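Local coordinates for uncharacterized protein (Bacteroides ovatus CL02T12C04, PDB 6PTM), which probably hydrolyses carrageenan oligosaccharides from the chain end, as an exo-carrageenase of glycoside hydrolase family 42, at residues Gly225-Asn230 with Leu286-Cys291; Asn292-Asn297 with Thr391-Met396; Arg370-Phe375 with Glu412-Asn417; Ile395-Trp400 with Asn423-Cys428. All coordinates share one frame; numbering follows the deposited sequence.

Interaction 1: residues Gly225-Asn230 with Leu286-Cys291; sequences GFVFLN and LGYMLC. With EDO (1,2-ethanediol), chain B.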
# COMPACT_ATOMS: atom_id res chain seq x y z
N GLY A 225 16.55 -8.22 -1.12
CA GLY A 225 15.58 -8.94 -1.95
C GLY A 225 14.51 -9.59 -1.12
O GLY A 225 14.56 -9.54 0.14
N PHE A 226 13.55 -10.19 -1.80
CA PHE A 226 12.50 -10.96 -1.11
C PHE A 226 12.26 -12.30 -1.82
O PHE A 226 12.60 -12.50 -3.02
CB PHE A 226 11.25 -10.10 -0.95
CG PHE A 226 10.38 -9.99 -2.16
CD1 PHE A 226 10.70 -9.12 -3.19
CD2 PHE A 226 9.20 -10.70 -2.25
CE1 PHE A 226 9.88 -8.99 -4.30
CE2 PHE A 226 8.36 -10.54 -3.34
CZ PHE A 226 8.70 -9.67 -4.36
N VAL A 227 11.71 -13.23 -1.05
CA VAL A 227 11.33 -14.59 -1.54
C VAL A 227 9.83 -14.59 -1.84
O VAL A 227 9.03 -14.15 -0.99
CB VAL A 227 11.71 -15.67 -0.52
CG1 VAL A 227 11.35 -17.06 -1.02
CG2 VAL A 227 13.18 -15.59 -0.16
N PHE A 228 9.47 -15.03 -3.03
CA PHE A 228 8.07 -15.04 -3.52
C PHE A 228 7.55 -16.47 -3.43
O PHE A 228 8.07 -17.32 -4.18
CB PHE A 228 8.07 -14.51 -4.95
CG PHE A 228 6.71 -14.25 -5.55
CD1 PHE A 228 5.87 -15.28 -5.90
CD2 PHE A 228 6.31 -12.95 -5.84
CE1 PHE A 228 4.62 -15.02 -6.45
CE2 PHE A 228 5.09 -12.70 -6.46
CZ PHE A 228 4.26 -13.73 -6.76
N LEU A 229 6.57 -16.74 -2.57
CA LEU A 229 5.90 -18.06 -2.53
C LEU A 229 4.69 -18.03 -3.45
O LEU A 229 3.74 -17.25 -3.16
CB LEU A 229 5.47 -18.40 -1.11
CG LEU A 229 6.55 -19.02 -0.24
CD1 LEU A 229 7.57 -17.97 0.14
CD2 LEU A 229 5.94 -19.69 1.01
N ASN A 230 4.72 -18.86 -4.49
CA ASN A 230 3.61 -19.09 -5.44
C ASN A 230 2.67 -20.15 -4.88
O ASN A 230 3.18 -21.13 -4.31
CB ASN A 230 4.10 -19.56 -6.80
CG ASN A 230 2.97 -20.16 -7.61
OD1 ASN A 230 2.65 -21.35 -7.44
ND2 ASN A 230 2.38 -19.33 -8.47
N LEU A 286 14.32 -8.15 2.53
CA LEU A 286 12.96 -7.56 2.45
C LEU A 286 11.92 -8.69 2.54
O LEU A 286 10.76 -8.48 2.16
CB LEU A 286 12.82 -6.70 1.20
CG LEU A 286 13.16 -5.23 1.42
CD1 LEU A 286 13.27 -4.51 0.10
CD2 LEU A 286 12.14 -4.52 2.31
N GLY A 287 12.33 -9.85 3.04
CA GLY A 287 11.42 -10.81 3.66
C GLY A 287 10.91 -11.86 2.69
O GLY A 287 11.43 -11.98 1.53
N TYR A 288 9.99 -12.66 3.23
CA TYR A 288 9.31 -13.78 2.57
C TYR A 288 7.85 -13.38 2.33
O TYR A 288 7.07 -13.14 3.29
CB TYR A 288 9.41 -15.05 3.42
CG TYR A 288 10.80 -15.56 3.66
CD1 TYR A 288 11.64 -14.96 4.60
CD2 TYR A 288 11.26 -16.70 3.02
CE1 TYR A 288 12.91 -15.44 4.85
CE2 TYR A 288 12.54 -17.20 3.26
CZ TYR A 288 13.36 -16.57 4.18
OH TYR A 288 14.60 -17.04 4.48
N MET A 289 7.49 -13.31 1.06
CA MET A 289 6.15 -12.86 0.61
C MET A 289 5.25 -14.10 0.51
O MET A 289 5.52 -14.95 -0.36
CB MET A 289 6.31 -12.17 -0.74
CG MET A 289 5.23 -11.17 -1.05
SD MET A 289 3.72 -11.95 -1.53
CE MET A 289 4.18 -12.95 -2.95
N LEU A 290 4.29 -14.25 1.41
CA LEU A 290 3.67 -15.57 1.67
C LEU A 290 2.58 -15.87 0.63
O LEU A 290 2.31 -17.06 0.44
CB LEU A 290 3.11 -15.67 3.09
CG LEU A 290 4.12 -15.51 4.21
CD1 LEU A 290 3.45 -15.60 5.57
CD2 LEU A 290 5.25 -16.52 4.09
N CYS A 291 1.99 -14.86 -0.02
CA CYS A 291 1.03 -15.08 -1.11
C CYS A 291 0.78 -13.77 -1.86
O CYS A 291 0.64 -12.71 -1.21
CB CYS A 291 -0.31 -15.61 -0.57
SG CYS A 291 -1.41 -16.26 -1.86
C1 EDO B . 2.46 -15.64 -9.49
O1 EDO B . 3.28 -16.74 -9.13
C2 EDO B . 1.30 -15.58 -8.57
O2 EDO B . 0.45 -16.73 -8.60
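Adjacent parallel strands of a (beta/alpha)8 barrel, the fold of the GH42 family, meet here with Val227 bridged to Tyr288 and Phe228 to Met289. Backbone bonds run alternately between them: Val227 N donates to Gly287 O (2.9 Å), Met289 N to Val227 O (2.7 Å) and Leu229 N to Met289 O (3.0 Å). Met289 dominates the side-chain packing. Its CB meets the edge of the Phe226 ring, 3.6 Å from CD2, and bends at chi2 (-76°) and chi3 (-58°) then bring its methyl over the Phe228 ring. CE sits 3.6 Å from that ring's centroid, close to the normal, a CH-pi contact, while SD makes a more distant Met-aromatic approach. A serine in place of Phe228 would probably leave the Met289 methyl without the face it rests on and free to swing. Beyond the ring, Asn230 ND2 donates to ethanediol O1 (2.8 Å). On the other face of the sheet, Val227 CB lies 3.7 Å from Tyr288 CD2, and Tyr288 OH reaches Asp386. Strand 192-197 flanks Gly225-Asn230 and strand 391-394 flanks Leu286-Cys291, whose Tyr288 and Leu290 pack on helix 358-385, while Phe226 meets Phe467 edge-to-face on the Met289 side.

Interaction 2: residues Asn292-Asn297 with Thr391-Met396; sequences NEPHWN and THIKIM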
# COMPACT_ATOMS: atom_id res chain seq x y z
N ASN A 292 0.65 -13.89 -3.18
CA ASN A 292 0.16 -12.88 -4.15
C ASN A 292 -1.37 -12.71 -4.06
O ASN A 292 -2.08 -13.63 -4.48
CB ASN A 292 0.54 -13.37 -5.55
CG ASN A 292 0.26 -12.35 -6.63
OD1 ASN A 292 1.14 -11.59 -7.07
ND2 ASN A 292 -0.98 -12.35 -7.06
N GLU A 293 -1.86 -11.53 -3.64
CA GLU A 293 -3.29 -11.12 -3.68
C GLU A 293 -4.17 -12.27 -3.22
O GLU A 293 -5.05 -12.74 -3.95
CB GLU A 293 -3.73 -10.66 -5.08
CG GLU A 293 -3.00 -9.40 -5.54
CD GLU A 293 -3.70 -8.68 -6.68
OE1 GLU A 293 -4.47 -9.35 -7.42
OE2 GLU A 293 -3.48 -7.47 -6.83
N PRO A 294 -3.91 -12.82 -2.02
CA PRO A 294 -4.78 -13.86 -1.47
C PRO A 294 -6.20 -13.34 -1.20
O PRO A 294 -6.38 -12.14 -0.88
CB PRO A 294 -4.07 -14.22 -0.15
CG PRO A 294 -3.45 -12.91 0.24
CD PRO A 294 -2.85 -12.42 -1.07
N HIS A 295 -7.17 -14.23 -1.39
CA HIS A 295 -8.58 -14.04 -1.01
C HIS A 295 -9.31 -15.36 -1.21
O HIS A 295 -8.91 -16.15 -2.13
CB HIS A 295 -9.23 -12.83 -1.71
CG HIS A 295 -8.84 -12.62 -3.15
ND1 HIS A 295 -9.49 -13.23 -4.18
CD2 HIS A 295 -7.91 -11.80 -3.72
CE1 HIS A 295 -8.95 -12.86 -5.33
NE2 HIS A 295 -8.00 -11.96 -5.09
N TRP A 296 -10.27 -15.58 -0.32
CA TRP A 296 -11.13 -16.79 -0.23
C TRP A 296 -12.58 -16.35 -0.25
O TRP A 296 -13.34 -16.70 0.69
CB TRP A 296 -10.76 -17.59 1.02
CG TRP A 296 -9.44 -18.31 0.88
CD1 TRP A 296 -9.27 -19.61 0.52
CD2 TRP A 296 -8.12 -17.77 1.07
NE1 TRP A 296 -7.94 -19.93 0.50
CE2 TRP A 296 -7.21 -18.83 0.86
CE3 TRP A 296 -7.62 -16.53 1.46
CZ2 TRP A 296 -5.84 -18.68 0.96
CZ3 TRP A 296 -6.26 -16.37 1.58
CH2 TRP A 296 -5.38 -17.43 1.32
N ASN A 297 -12.93 -15.53 -1.25
CA ASN A 297 -14.30 -14.99 -1.39
C ASN A 297 -15.27 -16.16 -1.43
O ASN A 297 -14.97 -17.18 -2.07
CB ASN A 297 -14.49 -14.13 -2.64
CG ASN A 297 -13.60 -12.91 -2.67
OD1 ASN A 297 -13.16 -12.43 -1.63
ND2 ASN A 297 -13.40 -12.34 -3.87
N THR A 391 8.31 -11.85 7.39
CA THR A 391 7.25 -12.23 6.44
C THR A 391 6.35 -11.04 6.18
O THR A 391 6.18 -10.17 7.06
CB THR A 391 6.49 -13.47 6.92
OG1 THR A 391 5.73 -13.13 8.09
CG2 THR A 391 7.42 -14.63 7.21
N HIS A 392 5.71 -11.11 5.02
CA HIS A 392 4.61 -10.23 4.62
C HIS A 392 3.78 -10.93 3.58
O HIS A 392 4.17 -11.98 3.06
CB HIS A 392 5.17 -8.87 4.13
CG HIS A 392 6.25 -9.00 3.12
ND1 HIS A 392 6.01 -8.85 1.77
CD2 HIS A 392 7.57 -9.23 3.27
CE1 HIS A 392 7.15 -8.99 1.11
NE2 HIS A 392 8.14 -9.22 2.02
N ILE A 393 2.68 -10.28 3.24
CA ILE A 393 1.65 -10.80 2.32
C ILE A 393 1.30 -9.68 1.33
O ILE A 393 1.13 -8.51 1.78
CB ILE A 393 0.45 -11.29 3.15
CG1 ILE A 393 0.87 -12.30 4.23
CG2 ILE A 393 -0.66 -11.84 2.28
CD1 ILE A 393 -0.16 -12.43 5.36
N LYS A 394 1.17 -10.00 0.04
CA LYS A 394 0.78 -8.99 -0.97
C LYS A 394 -0.74 -8.79 -0.88
O LYS A 394 -1.50 -9.28 -1.75
CB LYS A 394 1.26 -9.38 -2.36
CG LYS A 394 0.92 -8.34 -3.42
CD LYS A 394 1.15 -8.81 -4.81
CE LYS A 394 2.62 -9.09 -5.09
NZ LYS A 394 2.86 -9.44 -6.52
N ILE A 395 -1.17 -8.13 0.18
CA ILE A 395 -2.61 -7.93 0.49
C ILE A 395 -3.14 -6.80 -0.40
O ILE A 395 -2.48 -5.75 -0.46
CB ILE A 395 -2.83 -7.60 1.97
CG1 ILE A 395 -2.44 -8.77 2.87
CG2 ILE A 395 -4.25 -7.15 2.19
CD1 ILE A 395 -2.25 -8.35 4.30
N MET A 396 -4.31 -6.99 -1.00
CA MET A 396 -4.99 -5.91 -1.74
C MET A 396 -5.63 -4.99 -0.71
O MET A 396 -6.57 -5.40 -0.06
CB MET A 396 -6.07 -6.49 -2.65
CG MET A 396 -5.50 -7.32 -3.78
SD MET A 396 -6.73 -8.47 -4.40
CE MET A 396 -8.15 -7.40 -4.70
O HOH W 1 -5.41 -9.75 -1.31
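Asn292 and Lys394 lie side by side at the closely fitted end of this contact, pointing the same way from paired parallel strands. Lys394 NZ donates to Asn292 OD1 at 2.8 Å, from 31° outside the carbonyl plane, and also forms a salt bridge with Glu470. The lysine begins extended, with CG trans to the backbone N (chi1 -178°), and its one bend, at chi3, brings the ammonium group to the amide. A methionine in place of Lys394 would probably leave Asn292 OD1 without this donor and Glu470 without its salt bridge. Beneath, Pro294 CG packs on Ile393 CG2 (3.6 Å), a buried apolar contact. The strands part just here: Glu293 N makes a weak bond to Lys394 O (3.0 Å), and Lys394 centres an inverse gamma turn. An Asn-Glu pair at the C-terminal end of a barrel strand recurs in clan GH-A glycosidases, consistent with the active-site end of this barrel. On the partly exposed side Met396 still packs closely across Glu293, CG 3.7 Å from OE2, with SD oblique to the His295 ring, 3.6 Å from its CD2. Looser is the backbone link there: a water donates to Pro294 O (2.6 Å) and accepts from Met396 N (3.0 Å).

Interaction 3: residues Arg370-Phe375 with Glu412-Asn417; sequences RVTEWF and EALTRN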
# COMPACT_ATOMS: atom_id res chain seq x y z
N ARG A 370 -9.35 -18.51 9.85
CA ARG A 370 -8.63 -19.69 9.32
C ARG A 370 -7.59 -19.21 8.30
O ARG A 370 -6.59 -19.91 8.08
CB ARG A 370 -9.55 -20.73 8.68
CG ARG A 370 -10.34 -20.22 7.48
CD ARG A 370 -10.26 -21.17 6.33
NE ARG A 370 -10.99 -20.64 5.19
CZ ARG A 370 -11.11 -21.27 4.02
NH1 ARG A 370 -11.79 -20.68 3.05
NH2 ARG A 370 -10.59 -22.48 3.85
N VAL A 371 -7.85 -18.08 7.65
CA VAL A 371 -6.85 -17.54 6.70
C VAL A 371 -5.67 -17.00 7.50
O VAL A 371 -4.53 -17.28 7.14
CB VAL A 371 -7.47 -16.49 5.75
CG1 VAL A 371 -6.39 -15.71 5.03
CG2 VAL A 371 -8.43 -17.17 4.78
N THR A 372 -5.95 -16.22 8.56
CA THR A 372 -4.88 -15.75 9.48
C THR A 372 -4.04 -16.96 9.95
O THR A 372 -2.77 -16.88 9.92
CB THR A 372 -5.50 -14.96 10.64
OG1 THR A 372 -6.22 -13.82 10.15
CG2 THR A 372 -4.44 -14.57 11.64
N GLU A 373 -4.69 -18.03 10.40
CA GLU A 373 -3.99 -19.25 10.90
C GLU A 373 -3.10 -19.85 9.79
O GLU A 373 -1.94 -20.26 10.06
CB GLU A 373 -5.00 -20.24 11.47
CG GLU A 373 -4.36 -21.48 12.09
CD GLU A 373 -3.88 -22.54 11.11
OE1 GLU A 373 -4.55 -22.75 10.07
OE2 GLU A 373 -2.84 -23.17 11.41
N TRP A 374 -3.59 -19.86 8.55
CA TRP A 374 -2.84 -20.41 7.41
C TRP A 374 -1.53 -19.63 7.25
O TRP A 374 -0.46 -20.25 7.12
CB TRP A 374 -3.74 -20.37 6.17
CG TRP A 374 -3.00 -20.44 4.86
CD1 TRP A 374 -2.87 -19.46 3.92
CD2 TRP A 374 -2.31 -21.59 4.36
NE1 TRP A 374 -2.15 -19.92 2.85
CE2 TRP A 374 -1.78 -21.21 3.10
CE3 TRP A 374 -2.11 -22.88 4.84
CZ2 TRP A 374 -1.06 -22.11 2.32
CZ3 TRP A 374 -1.41 -23.77 4.05
CH2 TRP A 374 -0.88 -23.38 2.82
N PHE A 375 -1.60 -18.31 7.27
CA PHE A 375 -0.42 -17.44 7.09
C PHE A 375 0.49 -17.57 8.31
O PHE A 375 1.73 -17.49 8.10
CB PHE A 375 -0.84 -16.01 6.76
CG PHE A 375 -1.29 -15.87 5.34
CD1 PHE A 375 -0.43 -16.17 4.30
CD2 PHE A 375 -2.58 -15.50 5.04
CE1 PHE A 375 -0.85 -16.06 2.99
CE2 PHE A 375 -3.00 -15.40 3.72
CZ PHE A 375 -2.15 -15.71 2.71
N GLU A 412 -5.97 -6.13 9.91
CA GLU A 412 -5.33 -5.86 11.21
C GLU A 412 -4.49 -7.08 11.60
O GLU A 412 -3.32 -6.91 11.93
CB GLU A 412 -6.35 -5.65 12.32
CG GLU A 412 -5.68 -5.56 13.67
CD GLU A 412 -6.58 -5.03 14.78
OE1 GLU A 412 -7.78 -5.34 14.70
OE2 GLU A 412 -6.10 -4.35 15.73
N ALA A 413 -5.08 -8.27 11.55
CA ALA A 413 -4.39 -9.48 12.07
C ALA A 413 -3.19 -9.76 11.16
O ALA A 413 -2.11 -10.03 11.67
CB ALA A 413 -5.34 -10.65 12.18
N LEU A 414 -3.35 -9.66 9.84
CA LEU A 414 -2.25 -10.03 8.92
C LEU A 414 -1.15 -8.98 9.05
O LEU A 414 0.02 -9.37 8.99
CB LEU A 414 -2.76 -10.19 7.49
CG LEU A 414 -3.79 -11.30 7.32
CD1 LEU A 414 -4.21 -11.43 5.87
CD2 LEU A 414 -3.25 -12.63 7.80
N THR A 415 -1.50 -7.71 9.25
CA THR A 415 -0.49 -6.64 9.42
C THR A 415 0.30 -6.87 10.72
O THR A 415 1.55 -6.88 10.67
CB THR A 415 -1.13 -5.26 9.36
OG1 THR A 415 -1.62 -5.11 8.02
CG2 THR A 415 -0.11 -4.20 9.71
N ARG A 416 -0.40 -7.14 11.81
CA ARG A 416 0.21 -7.40 13.14
C ARG A 416 1.13 -8.62 13.05
O ARG A 416 2.24 -8.57 13.58
CB ARG A 416 -0.91 -7.59 14.16
CG ARG A 416 -0.45 -8.06 15.53
CD ARG A 416 -1.65 -8.54 16.33
NE ARG A 416 -2.05 -9.84 15.83
CZ ARG A 416 -3.27 -10.34 15.91
NH1 ARG A 416 -4.22 -9.66 16.51
NH2 ARG A 416 -3.52 -11.53 15.41
N ASN A 417 0.65 -9.66 12.39
CA ASN A 417 1.38 -10.96 12.29
C ASN A 417 2.60 -10.88 11.37
O ASN A 417 3.40 -11.84 11.38
CB ASN A 417 0.44 -12.09 11.89
CG ASN A 417 -0.54 -12.39 13.00
OD1 ASN A 417 -0.43 -11.80 14.07
ND2 ASN A 417 -1.51 -13.26 12.73
O HOH W 2 -1.03 -14.52 10.12
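Thr372 sets its two branches against the helix opposite, OG1 and CG2 both resting near the Ala413 methyl. OG1 is 3.9 Å from Ala413 CB, but its polar bond is made within its own helix, to Met368 O, so toward Ala413 it acts as packing surface. CG2 stands trans to the backbone N (chi1 of OG1 -60°) and lies against Asn417, 3.4 Å from ND2, the two side chains crossing at about a right angle. Leu414 fills the space beside the threonine: its CD2 presses on Thr372 CA (3.9 Å) and reaches across to Phe375 CD2 (4.0 Å), approaching that ring obliquely, while Trp374 CD1 of the same helix sits over one face of the ring. The direct contact is thus van der Waals in kind, and the polar link is made by water: one molecule donates to Thr372 O (2.9 Å) and accepts from Asn417 ND2 (2.9 Å). The amide thereby meets both the threonine methyl and the bridging water through the same nitrogen. The segments run almost parallel, their axes 10.1 Å apart at closest and 16° from alignment. Both belong to the outer layer of the (beta/alpha)8 barrel. Helix 358-385 precedes strand 391-394 and helix 411-417 follows it; Phe375 and Leu414 both descend on Ile393 of that strand, Phe375 also touches strand 288-292, and on its far side helix 411-417 packs through Glu412 and Thr415 against helix 448-460.

Interaction 4: residues Ile395-Trp400 with Asn423-Cys428; sequences IMPNLW and NDASSC
Asn423 meets Ile395 where the fifth and sixth strands of the barrel give way to their loops, and its side chain forms an Asx turn. Its CB lies 3.4 Å from Ile395 O and 3.9 Å from Pro397 CG, so the first atom of the chain already touches both a carbonyl oxygen and a proline ring of the other segment. With chi1 at 57°, CG stands between the backbone N and the carbonyl carbon, which turns the amide back over its own loop. At the tip, OD1 accepts from Ala425 N at 3.2 Å, in the carbonyl plane and on a lone pair, with a nearly straight N-H (166°); Tyr454 OH is its second partner. The turn thus holds Ala425 against Pro397, whose CG lies 3.6 Å from Ala425 CA and 3.9 Å from its CB. One backbone bond joins the segments: Asp424 N donates to Ile395 O at 3.1 Å, approaching from above the carbonyl plane. The same oxygen takes a CA-H contact from Asn423. Pro397 further packs on helix 448-460, and strand 466-471 lies beside Asn423 and Asp424. The Asp424 side chain runs alongside that of Met396, placing OD1 3.7 Å from Met396 CG.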
# COMPACT_ATOMS: atom_id res chain seq x y z
N ILE A 395 -1.17 -8.13 0.18
CA ILE A 395 -2.61 -7.93 0.49
C ILE A 395 -3.14 -6.80 -0.40
O ILE A 395 -2.48 -5.75 -0.46
CB ILE A 395 -2.83 -7.60 1.97
CG1 ILE A 395 -2.44 -8.77 2.87
CG2 ILE A 395 -4.25 -7.15 2.19
CD1 ILE A 395 -2.25 -8.35 4.30
N MET A 396 -4.31 -6.99 -1.00
CA MET A 396 -4.99 -5.91 -1.74
C MET A 396 -5.63 -4.99 -0.71
O MET A 396 -6.57 -5.40 -0.06
CB MET A 396 -6.07 -6.49 -2.65
CG MET A 396 -5.50 -7.32 -3.78
SD MET A 396 -6.73 -8.47 -4.40
CE MET A 396 -8.15 -7.40 -4.70
N PRO A 397 -5.21 -3.73 -0.51
CA PRO A 397 -5.78 -2.92 0.57
C PRO A 397 -7.29 -2.69 0.48
O PRO A 397 -7.87 -2.43 1.49
CB PRO A 397 -5.05 -1.59 0.44
CG PRO A 397 -3.73 -1.99 -0.17
CD PRO A 397 -4.08 -3.07 -1.17
N ASN A 398 -7.87 -2.74 -0.72
CA ASN A 398 -9.33 -2.50 -0.93
C ASN A 398 -10.14 -3.65 -0.27
O ASN A 398 -11.32 -3.42 -0.02
CB ASN A 398 -9.70 -2.18 -2.41
CG ASN A 398 -9.55 -3.30 -3.42
OD1 ASN A 398 -9.13 -4.40 -3.12
ND2 ASN A 398 -9.99 -3.04 -4.64
N LEU A 399 -9.53 -4.78 0.10
CA LEU A 399 -10.25 -5.82 0.88
C LEU A 399 -10.53 -5.32 2.31
O LEU A 399 -11.36 -5.91 2.97
CB LEU A 399 -9.49 -7.14 0.84
CG LEU A 399 -9.38 -7.82 -0.51
CD1 LEU A 399 -8.62 -9.13 -0.40
CD2 LEU A 399 -10.76 -8.07 -1.10
N TRP A 400 -9.89 -4.23 2.74
CA TRP A 400 -10.27 -3.46 3.94
C TRP A 400 -10.90 -2.10 3.59
O TRP A 400 -11.88 -1.75 4.26
CB TRP A 400 -9.07 -3.25 4.86
CG TRP A 400 -9.41 -2.46 6.07
CD1 TRP A 400 -9.86 -2.94 7.27
CD2 TRP A 400 -9.27 -1.04 6.24
NE1 TRP A 400 -10.03 -1.91 8.16
CE2 TRP A 400 -9.69 -0.73 7.54
CE3 TRP A 400 -8.87 -0.00 5.40
CZ2 TRP A 400 -9.73 0.57 8.03
CZ3 TRP A 400 -8.86 1.29 5.88
CH2 TRP A 400 -9.31 1.57 7.18
N ASN A 423 1.63 -5.14 0.97
CA ASN A 423 0.42 -4.78 0.20
C ASN A 423 0.80 -4.60 -1.27
O ASN A 423 1.97 -4.57 -1.57
CB ASN A 423 -0.24 -3.50 0.70
CG ASN A 423 0.69 -2.31 0.69
OD1 ASN A 423 0.85 -1.65 -0.34
ND2 ASN A 423 1.33 -2.02 1.80
N ASP A 424 -0.20 -4.42 -2.12
CA ASP A 424 -0.02 -3.95 -3.53
C ASP A 424 -1.07 -2.86 -3.76
O ASP A 424 -1.92 -3.00 -4.65
CB ASP A 424 0.02 -5.12 -4.51
CG ASP A 424 -1.31 -5.78 -4.81
OD1 ASP A 424 -2.16 -5.80 -3.92
OD2 ASP A 424 -1.46 -6.29 -5.93
N ALA A 425 -1.00 -1.82 -2.94
CA ALA A 425 -1.88 -0.64 -3.01
C ALA A 425 -1.92 -0.15 -4.44
O ALA A 425 -0.82 -0.07 -5.06
CB ALA A 425 -1.44 0.47 -2.09
N SER A 426 -3.14 0.13 -4.91
CA SER A 426 -3.49 0.81 -6.18
C SER A 426 -3.92 2.25 -5.88
O SER A 426 -4.50 2.50 -4.80
CB SER A 426 -4.62 0.15 -6.93
OG SER A 426 -4.28 -1.17 -7.29
N SER A 427 -3.71 3.13 -6.86
CA SER A 427 -4.29 4.49 -6.89
C SER A 427 -4.86 4.74 -8.30
O SER A 427 -5.91 4.21 -8.63
CB SER A 427 -3.26 5.52 -6.45
OG SER A 427 -2.09 5.46 -7.27
N CYS A 428 -4.17 5.52 -9.12
CA CYS A 428 -4.51 5.73 -10.54
C CYS A 428 -5.80 6.56 -10.69
O CYS A 428 -6.49 6.87 -9.67
CB CYS A 428 -4.58 4.41 -11.30
SG CYS A 428 -2.94 3.66 -11.52

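The four contacts follow the (beta/alpha)8 barrel through its middle strands. Interaction 1 closes along the chain before the others open; interactions 2 and 3 alternate their segments, as do 3 and 4, while 2 and 4 share Ile395 and Met396. Interaction 2 is the hub, its centre about 12 Å from that of interaction 1 and about 10 Å from those of interactions 3 and 4. Strands 288-292 and 391-394 join it to interaction 1; Ile393 and Ile395 reach out to Phe375 and Leu414 in the helical layer of interaction 3. Interactions 2 and 4 together line the strand ends where family relatives bind sugar, so barrel wall, outer helices and probable active-site loops are directly connected.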